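Local coordinates for Peptide/nickel transport system substrate-binding protein (Listeria monocytogenes serotype 1/2a, PDB 5KZT) that binds peptides, one of them captured in this structure, and probably delivers them for transport across the cell membrane, at residues A[118-123]-A[155-160]; A[136-139]-A[145-148]; A[275-280]-A[296-301]; A[371-376]-A[381-386]. One frame throughout, in Å; residues are numbered along the deposited sequence.

The four contacts fall into two separate groups. Contacts 1 and 2 touch each other, their centres 12 Å apart: the backbone O of Lys-121 meets the N of Gly-137 at 2.9 Å, and Ile-120 packs on Leu-136. The hairpin of contact 2 lies, in sequence, between the two segments of contact 1. Contacts 3 and 4, with centres 14 Å apart, reach one sheet and share apolar packing, Ile-275 CD1 lying 3.7 Å from Phe-371 CE1. Contact 4 adjoins the bound peptide through Asp-374, Thr-376 and Ser-382. Contacts 2 and 4, whose centres are 45 Å apart, lie on opposite sides of the chain's centre.

Contact 1: residues A[118-123]-A[155-160]; sequences DAIKNG and AYINSL
Ala-119 and Leu-160 make the tight part of this contact: the CB methyl of Ala-119 rests 3.8 Å from CD1 of Leu-160. Leu-160 sits on helix 157-161 and places its CG anti to its own carbonyl carbon (chi1 -59°), which carries CD1 across to the alanine. Ala-119, at the end of a 3-10 turn, has its CB directed at the helix, so a single methyl serves as its whole contribution. One turn earlier on the helix, Ile-157 sends its terminal CD1 to the same methyl, 4.4 Å away. That CD1 also meets its counterpart from Ile-120, the two end methyls approaching tip to tip at 4.3 Å. These last two distances are looser than the leucine contact, and the whole interface buries just 105 Å².

Beyond Ile-120 the chain turns away from the helix. A type II beta turn runs from Ile-120 to Gly-123, closed by a bond from Gly-123 N to Ile-120 O of 2.9 Å, and the side chain of its exposed Lys-121 stays far from the helical segment. Asp-118, on the other flank of Ala-119, is also exposed. Polar links run to other parts of the fold: Asp-118 O accepts a bond from Ser-151 OG, and Asn-122 ND2 reaches Glu-135 O. Tyr-156, just before the helix, stacks its ring on that of Tyr-429.

Between the two segments the chemistry is therefore purely apolar, four buried aliphatic side chains meeting through methyl groups; such packing joins loop to helix by shape and exclusion of water, without directional bonds.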
loop_
_atom_site.group_PDB
_atom_site.type_symbol
_atom_site.label_atom_id
_atom_site.label_comp_id
_atom_site.label_asym_id
_atom_site.label_seq_id
_atom_site.Cartn_x
_atom_site.Cartn_y
_atom_site.Cartn_z
ATOM N N ASP A 118 -6.908 1.131 16.053
ATOM C CA ASP A 118 -8.010 0.383 16.688
ATOM C C ASP A 118 -7.503 -0.786 17.537
ATOM O O ASP A 118 -8.161 -1.176 18.480
ATOM C CB ASP A 118 -8.950 -0.209 15.633
ATOM C CG ASP A 118 -9.901 0.798 15.035
ATOM O OD1 ASP A 118 -9.979 1.968 15.505
ATOM O OD2 ASP A 118 -10.630 0.389 14.077
ATOM N N ALA A 119 -6.371 -1.364 17.137
ATOM C CA ALA A 119 -5.676 -2.401 17.905
ATOM C C ALA A 119 -5.170 -1.929 19.277
ATOM O O ALA A 119 -4.984 -2.757 20.155
ATOM C CB ALA A 119 -4.508 -2.944 17.099
ATOM N N ILE A 120 -4.942 -0.610 19.442
ATOM C CA ILE A 120 -4.406 -0.021 20.677
ATOM C C ILE A 120 -5.569 0.509 21.516
ATOM O O ILE A 120 -6.539 1.053 20.982
ATOM C CB ILE A 120 -3.383 1.110 20.365
ATOM C CG1 ILE A 120 -2.327 0.646 19.342
ATOM C CG2 ILE A 120 -2.697 1.611 21.631
ATOM C CD1 ILE A 120 -1.634 -0.660 19.660
ATOM N N LYS A 121 -5.458 0.328 22.830
ATOM C CA LYS A 121 -6.495 0.720 23.759
ATOM C C LYS A 121 -6.836 2.191 23.531
ATOM O O LYS A 121 -5.944 3.037 23.477
ATOM C CB LYS A 121 -6.047 0.513 25.199
ATOM C CG LYS A 121 -7.117 0.909 26.209
ATOM C CD LYS A 121 -6.706 0.629 27.641
ATOM C CE LYS A 121 -7.796 1.124 28.566
ATOM N NZ LYS A 121 -7.377 0.937 29.981
ATOM N N ASN A 122 -8.128 2.464 23.377
ATOM C CA ASN A 122 -8.673 3.818 23.125
ATOM C C ASN A 122 -8.411 4.421 21.754
ATOM O O ASN A 122 -8.830 5.537 21.501
ATOM C CB ASN A 122 -8.256 4.808 24.228
ATOM C CG ASN A 122 -8.839 4.445 25.582
ATOM O OD1 ASN A 122 -9.934 3.891 25.654
ATOM N ND2 ASN A 122 -8.117 4.754 26.656
ATOM N N GLY A 123 -7.702 3.724 20.870
ATOM C CA GLY A 123 -7.386 4.292 19.558
ATOM C C GLY A 123 -8.617 4.720 18.762
ATOM O O GLY A 123 -8.676 5.849 18.253
ATOM N N ALA A 155 -3.341 -10.930 16.898
ATOM C CA ALA A 155 -2.333 -11.891 16.438
ATOM C C ALA A 155 -1.232 -11.269 15.569
ATOM O O ALA A 155 -0.120 -11.756 15.572
ATOM C CB ALA A 155 -2.986 -13.009 15.671
ATOM N N TYR A 156 -1.549 -10.207 14.831
ATOM C CA TYR A 156 -0.609 -9.576 13.883
ATOM C C TYR A 156 -0.000 -8.294 14.458
ATOM O O TYR A 156 0.551 -7.458 13.709
ATOM C CB TYR A 156 -1.308 -9.262 12.533
ATOM C CG TYR A 156 -2.683 -8.621 12.659
ATOM C CD1 TYR A 156 -2.823 -7.264 12.886
ATOM C CD2 TYR A 156 -3.836 -9.391 12.557
ATOM C CE1 TYR A 156 -4.079 -6.685 13.009
ATOM C CE2 TYR A 156 -5.094 -8.828 12.684
ATOM C CZ TYR A 156 -5.212 -7.484 12.888
ATOM O OH TYR A 156 -6.455 -6.932 13.028
ATOM N N ILE A 157 -0.083 -8.121 15.778
ATOM C CA ILE A 157 0.416 -6.900 16.401
ATOM C C ILE A 157 1.882 -6.596 16.060
ATOM O O ILE A 157 2.236 -5.443 15.868
ATOM C CB ILE A 157 0.184 -6.890 17.928
ATOM C CG1 ILE A 157 0.459 -5.498 18.509
ATOM C CG2 ILE A 157 1.019 -7.947 18.632
ATOM C CD1 ILE A 157 -0.476 -4.414 18.031
ATOM N N ASN A 158 2.721 -7.616 15.979
ATOM C CA ASN A 158 4.127 -7.383 15.634
ATOM C C ASN A 158 4.300 -6.870 14.186
ATOM O O ASN A 158 5.264 -6.147 13.892
ATOM C CB ASN A 158 4.956 -8.631 15.867
ATOM C CG ASN A 158 5.057 -9.005 17.331
ATOM O OD1 ASN A 158 4.601 -8.273 18.229
ATOM N ND2 ASN A 158 5.646 -10.161 17.588
ATOM N N SER A 159 3.378 -7.237 13.295
ATOM C CA SER A 159 3.364 -6.684 11.920
ATOM C C SER A 159 2.993 -5.195 11.922
ATOM O O SER A 159 3.547 -4.392 11.157
ATOM C CB SER A 159 2.414 -7.472 11.017
ATOM O OG SER A 159 2.769 -8.843 10.913
ATOM N N LEU A 160 2.064 -4.822 12.807
ATOM C CA LEU A 160 1.776 -3.390 13.006
ATOM C C LEU A 160 3.007 -2.660 13.533
ATOM O O LEU A 160 3.355 -1.585 13.020
ATOM C CB LEU A 160 0.566 -3.158 13.909
ATOM C CG LEU A 160 -0.751 -3.781 13.412
ATOM C CD1 LEU A 160 -1.900 -3.570 14.393
ATOM C CD2 LEU A 160 -1.151 -3.224 12.048
#

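Contact 2: residues A[136-139]-A[145-148]; sequences LGIK and TLEV
Lys-139 O accepts a 3.0 Å hydrogen bond from Glu-147 N, nearly straight at 164° and in the carbonyl plane. The CA of Leu-146 adds a CA-H...O contact to the same oxygen, at 3.3 Å. The return bond, Lys-139 N to Glu-147 O, is equally long but more bent, at 148°, and its donor is tilted from the carbonyl plane. Together the two bonds make Lys-139 and Glu-147 an antiparallel hydrogen-bonded pair, next to the non-hydrogen-bonded pair of Ile-138 and Val-148.

The side chains divide between the two faces. On one, Ile-138 holds CG1 anti to its backbone N (chi1 -178°), which brings that atom to 3.8 Å from Leu-146 CD2 and alongside Val-148 CG2 at 4.1 Å. On the other, Lys-139 and Glu-147 lie side by side, the lysine CD 4.1 Å from OE1 of the glutamate. Lys-139 NZ stays 4.8 Å from that OE1, too far for a salt bridge, though the opposite charges probably attract weakly.

The pairing belongs to the beta hairpin of strands 138-140 and 145-149. Strand 138-140 is an outer strand of an antiparallel sheet, while strand 145-149 also bonds to strand 75-79 through Leu-146 and Ile-78. Helix 94-105 packs on the apolar face, where Tyr-97 and Trp-101 touch Ile-138 and Ala-94 touches Leu-146.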
loop_
_atom_site.group_PDB
_atom_site.type_symbol
_atom_site.label_atom_id
_atom_site.label_comp_id
_atom_site.label_asym_id
_atom_site.label_seq_id
_atom_site.Cartn_x
_atom_site.Cartn_y
_atom_site.Cartn_z
ATOM N N LEU A 136 -4.369 7.295 24.761
ATOM C CA LEU A 136 -3.979 6.135 23.971
ATOM C C LEU A 136 -3.183 5.153 24.823
ATOM O O LEU A 136 -2.396 5.575 25.689
ATOM C CB LEU A 136 -3.129 6.580 22.772
ATOM C CG LEU A 136 -2.801 5.491 21.727
ATOM C CD1 LEU A 136 -4.066 4.942 21.054
ATOM C CD2 LEU A 136 -1.842 6.022 20.672
ATOM N N GLY A 137 -3.391 3.866 24.588
ATOM C CA GLY A 137 -2.746 2.815 25.343
ATOM C C GLY A 137 -1.277 2.601 25.061
ATOM O O GLY A 137 -0.862 1.485 24.776
ATOM N N ILE A 138 -0.489 3.669 25.130
ATOM C CA ILE A 138 0.970 3.583 25.130
ATOM C C ILE A 138 1.494 4.556 26.180
ATOM O O ILE A 138 1.072 5.713 26.208
ATOM C CB ILE A 138 1.579 3.846 23.728
ATOM C CG1 ILE A 138 3.106 3.690 23.779
ATOM C CG2 ILE A 138 1.137 5.214 23.153
ATOM C CD1 ILE A 138 3.776 3.672 22.409
ATOM N N LYS A 139 2.385 4.057 27.037
ATOM C CA LYS A 139 2.978 4.766 28.168
ATOM C C LYS A 139 4.488 4.627 28.112
ATOM O O LYS A 139 4.995 3.524 27.876
ATOM C CB LYS A 139 2.576 4.090 29.484
ATOM C CG LYS A 139 1.459 4.699 30.282
ATOM C CD LYS A 139 1.242 3.855 31.537
ATOM C CE LYS A 139 0.009 4.264 32.341
ATOM N NZ LYS A 139 -1.233 4.189 31.512
ATOM N N THR A 145 11.601 2.227 28.202
ATOM C CA THR A 145 10.592 1.182 28.416
ATOM C C THR A 145 9.195 1.685 28.049
ATOM O O THR A 145 8.772 2.750 28.525
ATOM C CB THR A 145 10.575 0.709 29.885
ATOM O OG1 THR A 145 11.893 0.295 30.250
ATOM C CG2 THR A 145 9.572 -0.471 30.107
ATOM N N LEU A 146 8.504 0.915 27.203
ATOM C CA LEU A 146 7.097 1.160 26.866
ATOM C C LEU A 146 6.198 0.112 27.488
ATOM O O LEU A 146 6.574 -1.074 27.613
ATOM C CB LEU A 146 6.871 1.108 25.356
ATOM C CG LEU A 146 7.479 2.203 24.503
ATOM C CD1 LEU A 146 7.424 1.792 23.050
ATOM C CD2 LEU A 146 6.783 3.540 24.733
ATOM N N GLU A 147 4.999 0.554 27.878
ATOM C CA GLU A 147 3.906 -0.343 28.126
ATOM C C GLU A 147 2.822 -0.031 27.098
ATOM O O GLU A 147 2.275 1.074 27.102
ATOM C CB GLU A 147 3.344 -0.190 29.526
ATOM C CG GLU A 147 2.372 -1.310 29.875
ATOM C CD GLU A 147 1.564 -1.032 31.121
ATOM O OE1 GLU A 147 0.622 -0.179 31.071
ATOM O OE2 GLU A 147 1.849 -1.677 32.153
ATOM N N VAL A 148 2.537 -1.011 26.236
ATOM C CA VAL A 148 1.478 -0.902 25.210
ATOM C C VAL A 148 0.315 -1.784 25.630
ATOM O O VAL A 148 0.496 -2.973 25.914
ATOM C CB VAL A 148 2.003 -1.342 23.825
ATOM C CG1 VAL A 148 0.878 -1.392 22.784
ATOM C CG2 VAL A 148 3.136 -0.421 23.366
#

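Contact 3: residues A[275-280]-A[296-301]; sequences IKFNQK and AIALAI
The ring of Phe-277 has Ile-275 CG2 over one face, 3.7 Å above the plane and offset toward the rim, and Ile-297 CG2 at its edge, in plane. The edge contact is the close one across the segments: CE1 of Phe-277 lies 3.7 Å from that CG2 and 3.8 Å from Ile-297 CB. CG2 of Ile-297 stands anti to its backbone N, while CG1 (chi1 -62°) takes the branch leading away from the ring. The phenylalanine and isoleucine slide past one another in opposite directions. Further along the rim, CZ of Phe-277 lies 4.2 Å from CB of Ala-298, one residue on in the helix.

Phe-288 also meets the Phe-277 ring, with the planes at about 45°, and Phe-420 of strand 420-425 touches both Ile-275 and Ile-297. Past the strand end, Asn-278 OD1 accepts from Lys-280 N at 3.2 Å, forming an Asx turn as the chain leaves the contact.

Strand 264-277 and helix 291-299 are joined here mainly by aromatic and aliphatic carbon; with every touching residue buried, the hydrophobic effect and close fit probably supply most of the cohesion.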
loop_
_atom_site.group_PDB
_atom_site.type_symbol
_atom_site.label_atom_id
_atom_site.label_comp_id
_atom_site.label_asym_id
_atom_site.label_seq_id
_atom_site.Cartn_x
_atom_site.Cartn_y
_atom_site.Cartn_z
ATOM N N ILE A 275 -11.169 -1.706 -9.820
ATOM C CA ILE A 275 -11.899 -0.507 -10.201
ATOM C C ILE A 275 -12.644 0.008 -8.968
ATOM O O ILE A 275 -13.425 -0.739 -8.358
ATOM C CB ILE A 275 -12.941 -0.790 -11.310
ATOM C CG1 ILE A 275 -12.309 -1.475 -12.526
ATOM C CG2 ILE A 275 -13.660 0.499 -11.709
ATOM C CD1 ILE A 275 -11.338 -0.630 -13.302
ATOM N N LYS A 276 -12.438 1.276 -8.629
ATOM C CA LYS A 276 -13.272 1.975 -7.648
ATOM C C LYS A 276 -14.414 2.757 -8.307
ATOM O O LYS A 276 -14.202 3.504 -9.256
ATOM C CB LYS A 276 -12.414 2.927 -6.823
ATOM C CG LYS A 276 -11.430 2.223 -5.909
ATOM C CD LYS A 276 -10.681 3.189 -5.009
ATOM C CE LYS A 276 -11.532 3.680 -3.865
ATOM N NZ LYS A 276 -10.702 4.488 -2.957
ATOM N N PHE A 277 -15.616 2.611 -7.767
ATOM C CA PHE A 277 -16.814 3.295 -8.262
ATOM C C PHE A 277 -17.213 4.385 -7.279
ATOM O O PHE A 277 -17.829 4.091 -6.247
ATOM C CB PHE A 277 -17.955 2.289 -8.373
ATOM C CG PHE A 277 -17.722 1.212 -9.405
ATOM C CD1 PHE A 277 -17.631 1.534 -10.759
ATOM C CD2 PHE A 277 -17.639 -0.127 -9.034
ATOM C CE1 PHE A 277 -17.426 0.542 -11.716
ATOM C CE2 PHE A 277 -17.443 -1.123 -9.997
ATOM C CZ PHE A 277 -17.331 -0.786 -11.327
ATOM N N ASN A 278 -16.881 5.638 -7.578
ATOM C CA ASN A 278 -17.272 6.741 -6.698
ATOM C C ASN A 278 -18.749 7.036 -6.883
ATOM O O ASN A 278 -19.189 7.401 -7.980
ATOM C CB ASN A 278 -16.475 8.018 -6.954
ATOM C CG ASN A 278 -16.758 9.098 -5.934
ATOM O OD1 ASN A 278 -17.288 8.829 -4.847
ATOM N ND2 ASN A 278 -16.440 10.342 -6.286
ATOM N N GLN A 279 -19.488 6.913 -5.795
ATOM C CA GLN A 279 -20.934 7.120 -5.819
ATOM C C GLN A 279 -21.375 8.558 -5.586
ATOM O O GLN A 279 -22.558 8.879 -5.790
ATOM C CB GLN A 279 -21.601 6.209 -4.798
ATOM C CG GLN A 279 -21.215 4.755 -4.984
ATOM C CD GLN A 279 -22.091 3.796 -4.216
ATOM O OE1 GLN A 279 -23.234 4.111 -3.881
ATOM N NE2 GLN A 279 -21.574 2.595 -3.966
ATOM N N LYS A 280 -20.464 9.425 -5.153
ATOM C CA LYS A 280 -20.809 10.821 -4.849
ATOM C C LYS A 280 -19.617 11.728 -5.070
ATOM O O LYS A 280 -18.546 11.496 -4.509
ATOM C CB LYS A 280 -21.273 10.956 -3.400
ATOM C CG LYS A 280 -21.682 12.370 -3.024
ATOM C CD LYS A 280 -22.439 12.392 -1.705
ATOM C CE LYS A 280 -23.865 11.894 -1.850
ATOM N NZ LYS A 280 -24.692 12.376 -0.708
ATOM N N ALA A 296 -22.664 -3.124 -14.712
ATOM C CA ALA A 296 -22.451 -3.069 -16.167
ATOM C C ALA A 296 -20.975 -2.864 -16.493
ATOM O O ALA A 296 -20.399 -3.632 -17.274
ATOM C CB ALA A 296 -23.273 -1.961 -16.785
ATOM N N ILE A 297 -20.372 -1.841 -15.878
ATOM C CA ILE A 297 -18.940 -1.558 -16.063
ATOM C C ILE A 297 -18.107 -2.767 -15.578
ATOM O O ILE A 297 -17.184 -3.213 -16.270
ATOM C CB ILE A 297 -18.508 -0.279 -15.291
ATOM C CG1 ILE A 297 -19.241 0.976 -15.805
ATOM C CG2 ILE A 297 -16.992 -0.082 -15.303
ATOM C CD1 ILE A 297 -19.016 1.345 -17.233
ATOM N N ALA A 298 -18.466 -3.302 -14.408
ATOM C CA ALA A 298 -17.686 -4.363 -13.773
ATOM C C ALA A 298 -17.564 -5.603 -14.644
ATOM O O ALA A 298 -16.468 -6.145 -14.796
ATOM C CB ALA A 298 -18.289 -4.757 -12.432
ATOM N N LEU A 299 -18.696 -6.036 -15.187
ATOM C CA LEU A 299 -18.778 -7.289 -15.914
ATOM C C LEU A 299 -18.394 -7.169 -17.380
ATOM O O LEU A 299 -18.332 -8.187 -18.072
ATOM C CB LEU A 299 -20.173 -7.885 -15.776
ATOM C CG LEU A 299 -20.669 -8.191 -14.365
ATOM C CD1 LEU A 299 -22.049 -8.815 -14.474
ATOM C CD2 LEU A 299 -19.738 -9.107 -13.598
ATOM N N ALA A 300 -18.099 -5.959 -17.854
ATOM C CA ALA A 300 -17.845 -5.727 -19.273
ATOM C C ALA A 300 -16.355 -5.691 -19.619
ATOM O O ALA A 300 -16.015 -5.357 -20.754
ATOM C CB ALA A 300 -18.521 -4.438 -19.723
ATOM N N ILE A 301 -15.477 -6.044 -18.676
ATOM C CA ILE A 301 -14.028 -5.989 -18.902
ATOM C C ILE A 301 -13.445 -7.404 -18.967
ATOM O O ILE A 301 -13.452 -8.151 -17.986
ATOM C CB ILE A 301 -13.308 -5.132 -17.849
ATOM C CG1 ILE A 301 -13.847 -3.694 -17.895
ATOM C CG2 ILE A 301 -11.797 -5.112 -18.090
ATOM C CD1 ILE A 301 -13.469 -2.817 -16.711
#

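Contact 4: residues A[371-376]-A[381-386]; sequences FTSDDT and KSSEFI
The beta-alpha-beta unit of strand 367-374, helix 377-393 and strand 397-404 brings its first strand against its helix here. The short segments run nearly antiparallel, at 156°, with their axes 8.9 Å apart. Phe-371 supplies the apolar half: its CG is anti to the backbone N (chi1 -174°), which sets the ring beside Ser-383 and Ile-386. Ile-386 crosses the phenylalanine at about a right angle, placing CG2 over one ring face and CD1 3.8 Å from CZ of Phe-371. At the ring's edge, near its plane, stands Ser-383 OG, 3.9 Å from CE2 of Phe-371.

That hydroxyl also packs on the strand at Ser-373 CB, 3.4 Å away. Ser-373 OG and Ser-383 OG are not bonded directly; one ordered water bridges them, lying 2.7 Å from Ser-373 OG and also binding Ser-382 OG and Ser-383 OG. A second water lies 2.8 Å from Phe-371 O; its very short approach to Ser-383 OG makes that link doubtful. The first water thus ties both helix serines to Ser-373 of the strand, and Ser-383 OG takes a further bond from Asn-403 ND2.

Beside this core lies the peptide site: Asp-374 OD2 bonds to the backbone of the bound peptide, while OD1 forms a salt bridge with Arg-409. Thr-376 OG1 caps the helix at Ala-379 N. Strand 367-374 runs between the parallel strands 397-404 and 420-425; Met-422 of the latter touches Phe-371, Ser-373 and Ile-386, and helix 303-311 packs against Ser-382 and Phe-385.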
loop_
_atom_site.group_PDB
_atom_site.type_symbol
_atom_site.label_atom_id
_atom_site.label_comp_id
_atom_site.label_asym_id
_atom_site.label_seq_id
_atom_site.Cartn_x
_atom_site.Cartn_y
_atom_site.Cartn_z
ATOM N N PHE A 371 -12.478 8.081 -16.417
ATOM C CA PHE A 371 -11.715 7.019 -15.784
ATOM C C PHE A 371 -10.340 7.570 -15.381
ATOM O O PHE A 371 -9.579 8.022 -16.247
ATOM C CB PHE A 371 -11.559 5.852 -16.758
ATOM C CG PHE A 371 -10.918 4.646 -16.148
ATOM C CD1 PHE A 371 -11.518 3.988 -15.082
ATOM C CD2 PHE A 371 -9.703 4.171 -16.623
ATOM C CE1 PHE A 371 -10.919 2.873 -14.503
ATOM C CE2 PHE A 371 -9.094 3.062 -16.043
ATOM C CZ PHE A 371 -9.704 2.406 -14.983
ATOM N N THR A 372 -10.022 7.530 -14.087
ATOM C CA THR A 372 -8.707 7.967 -13.613
ATOM C C THR A 372 -7.709 6.811 -13.416
ATOM O O THR A 372 -8.010 5.816 -12.757
ATOM C CB THR A 372 -8.811 8.784 -12.318
ATOM O OG1 THR A 372 -9.585 9.959 -12.560
ATOM C CG2 THR A 372 -7.442 9.230 -11.832
ATOM N N SER A 373 -6.513 6.975 -13.983
ATOM C CA SER A 373 -5.376 6.100 -13.720
ATOM C C SER A 373 -4.068 6.923 -13.687
ATOM O O SER A 373 -4.101 8.166 -13.704
ATOM C CB SER A 373 -5.313 4.973 -14.757
ATOM O OG SER A 373 -4.458 3.910 -14.305
ATOM N N ASP A 374 -2.929 6.240 -13.618
ATOM C CA ASP A 374 -1.630 6.904 -13.495
ATOM C C ASP A 374 -1.086 7.344 -14.855
ATOM O O ASP A 374 -1.737 7.118 -15.877
ATOM C CB ASP A 374 -0.655 5.998 -12.736
ATOM C CG ASP A 374 -1.099 5.762 -11.304
ATOM O OD1 ASP A 374 -1.677 6.695 -10.690
ATOM O OD2 ASP A 374 -0.900 4.647 -10.790
ATOM N N ASP A 375 0.090 7.979 -14.855
ATOM C CA ASP A 375 0.656 8.608 -16.050
ATOM C C ASP A 375 1.884 7.881 -16.633
ATOM O O ASP A 375 2.666 8.486 -17.357
ATOM C CB ASP A 375 0.980 10.092 -15.769
ATOM C CG ASP A 375 2.074 10.293 -14.694
ATOM O OD1 ASP A 375 2.489 9.341 -14.009
ATOM O OD2 ASP A 375 2.515 11.432 -14.527
ATOM N N THR A 376 2.048 6.600 -16.326
ATOM C CA THR A 376 3.106 5.803 -16.953
ATOM C C THR A 376 2.625 5.361 -18.339
ATOM O O THR A 376 1.417 5.401 -18.647
ATOM C CB THR A 376 3.474 4.570 -16.107
ATOM O OG1 THR A 376 2.322 3.738 -15.931
ATOM C CG2 THR A 376 4.002 4.994 -14.746
ATOM N N LYS A 381 -1.699 2.633 -21.696
ATOM C CA LYS A 381 -2.127 1.415 -22.387
ATOM C C LYS A 381 -3.325 0.732 -21.687
ATOM O O LYS A 381 -4.293 0.296 -22.337
ATOM C CB LYS A 381 -0.955 0.437 -22.469
ATOM C CG LYS A 381 -1.207 -0.759 -23.357
ATOM C CD LYS A 381 -0.062 -1.744 -23.265
ATOM C CE LYS A 381 -0.352 -2.964 -24.107
ATOM N NZ LYS A 381 -0.434 -2.636 -25.556
ATOM N N SER A 382 -3.237 0.643 -20.362
ATOM C CA SER A 382 -4.283 0.067 -19.544
ATOM C C SER A 382 -5.598 0.803 -19.730
ATOM O O SER A 382 -6.622 0.187 -20.009
ATOM C CB SER A 382 -3.882 0.088 -18.069
ATOM O OG SER A 382 -4.988 -0.131 -17.231
ATOM N N SER A 383 -5.549 2.118 -19.574
ATOM C CA SER A 383 -6.730 2.972 -19.726
ATOM C C SER A 383 -7.369 2.897 -21.115
ATOM O O SER A 383 -8.605 2.848 -21.232
ATOM C CB SER A 383 -6.364 4.408 -19.400
ATOM O OG SER A 383 -6.112 4.523 -18.004
ATOM N N GLU A 384 -6.539 2.910 -22.148
ATOM C CA GLU A 384 -7.031 2.765 -23.536
ATOM C C GLU A 384 -7.705 1.395 -23.759
ATOM O O GLU A 384 -8.734 1.309 -24.436
ATOM C CB GLU A 384 -5.904 3.039 -24.562
ATOM C CG GLU A 384 -5.704 4.540 -24.861
ATOM C CD GLU A 384 -4.357 4.921 -25.493
ATOM O OE1 GLU A 384 -4.282 5.990 -26.140
ATOM O OE2 GLU A 384 -3.351 4.190 -25.339
ATOM N N PHE A 385 -7.159 0.341 -23.154
ATOM C CA PHE A 385 -7.776 -0.997 -23.196
ATOM C C PHE A 385 -9.151 -1.026 -22.518
ATOM O O PHE A 385 -10.107 -1.550 -23.077
ATOM C CB PHE A 385 -6.848 -2.041 -22.557
ATOM C CG PHE A 385 -7.337 -3.463 -22.677
ATOM C CD1 PHE A 385 -8.240 -3.988 -21.750
ATOM C CD2 PHE A 385 -6.859 -4.297 -23.688
ATOM C CE1 PHE A 385 -8.679 -5.298 -21.845
ATOM C CE2 PHE A 385 -7.290 -5.612 -23.781
ATOM C CZ PHE A 385 -8.211 -6.107 -22.867
ATOM N N ILE A 386 -9.232 -0.469 -21.312
ATOM C CA ILE A 386 -10.487 -0.428 -20.570
ATOM C C ILE A 386 -11.522 0.444 -21.290
ATOM O O ILE A 386 -12.680 0.045 -21.423
ATOM C CB ILE A 386 -10.258 0.027 -19.106
ATOM C CG1 ILE A 386 -9.521 -1.077 -18.353
ATOM C CG2 ILE A 386 -11.568 0.306 -18.385
ATOM C CD1 ILE A 386 -8.839 -0.605 -17.113
HETATM O O HOH W 1 -7.492 6.600 -17.500
HETATM O O HOH W 2 -5.432 2.182 -16.148
#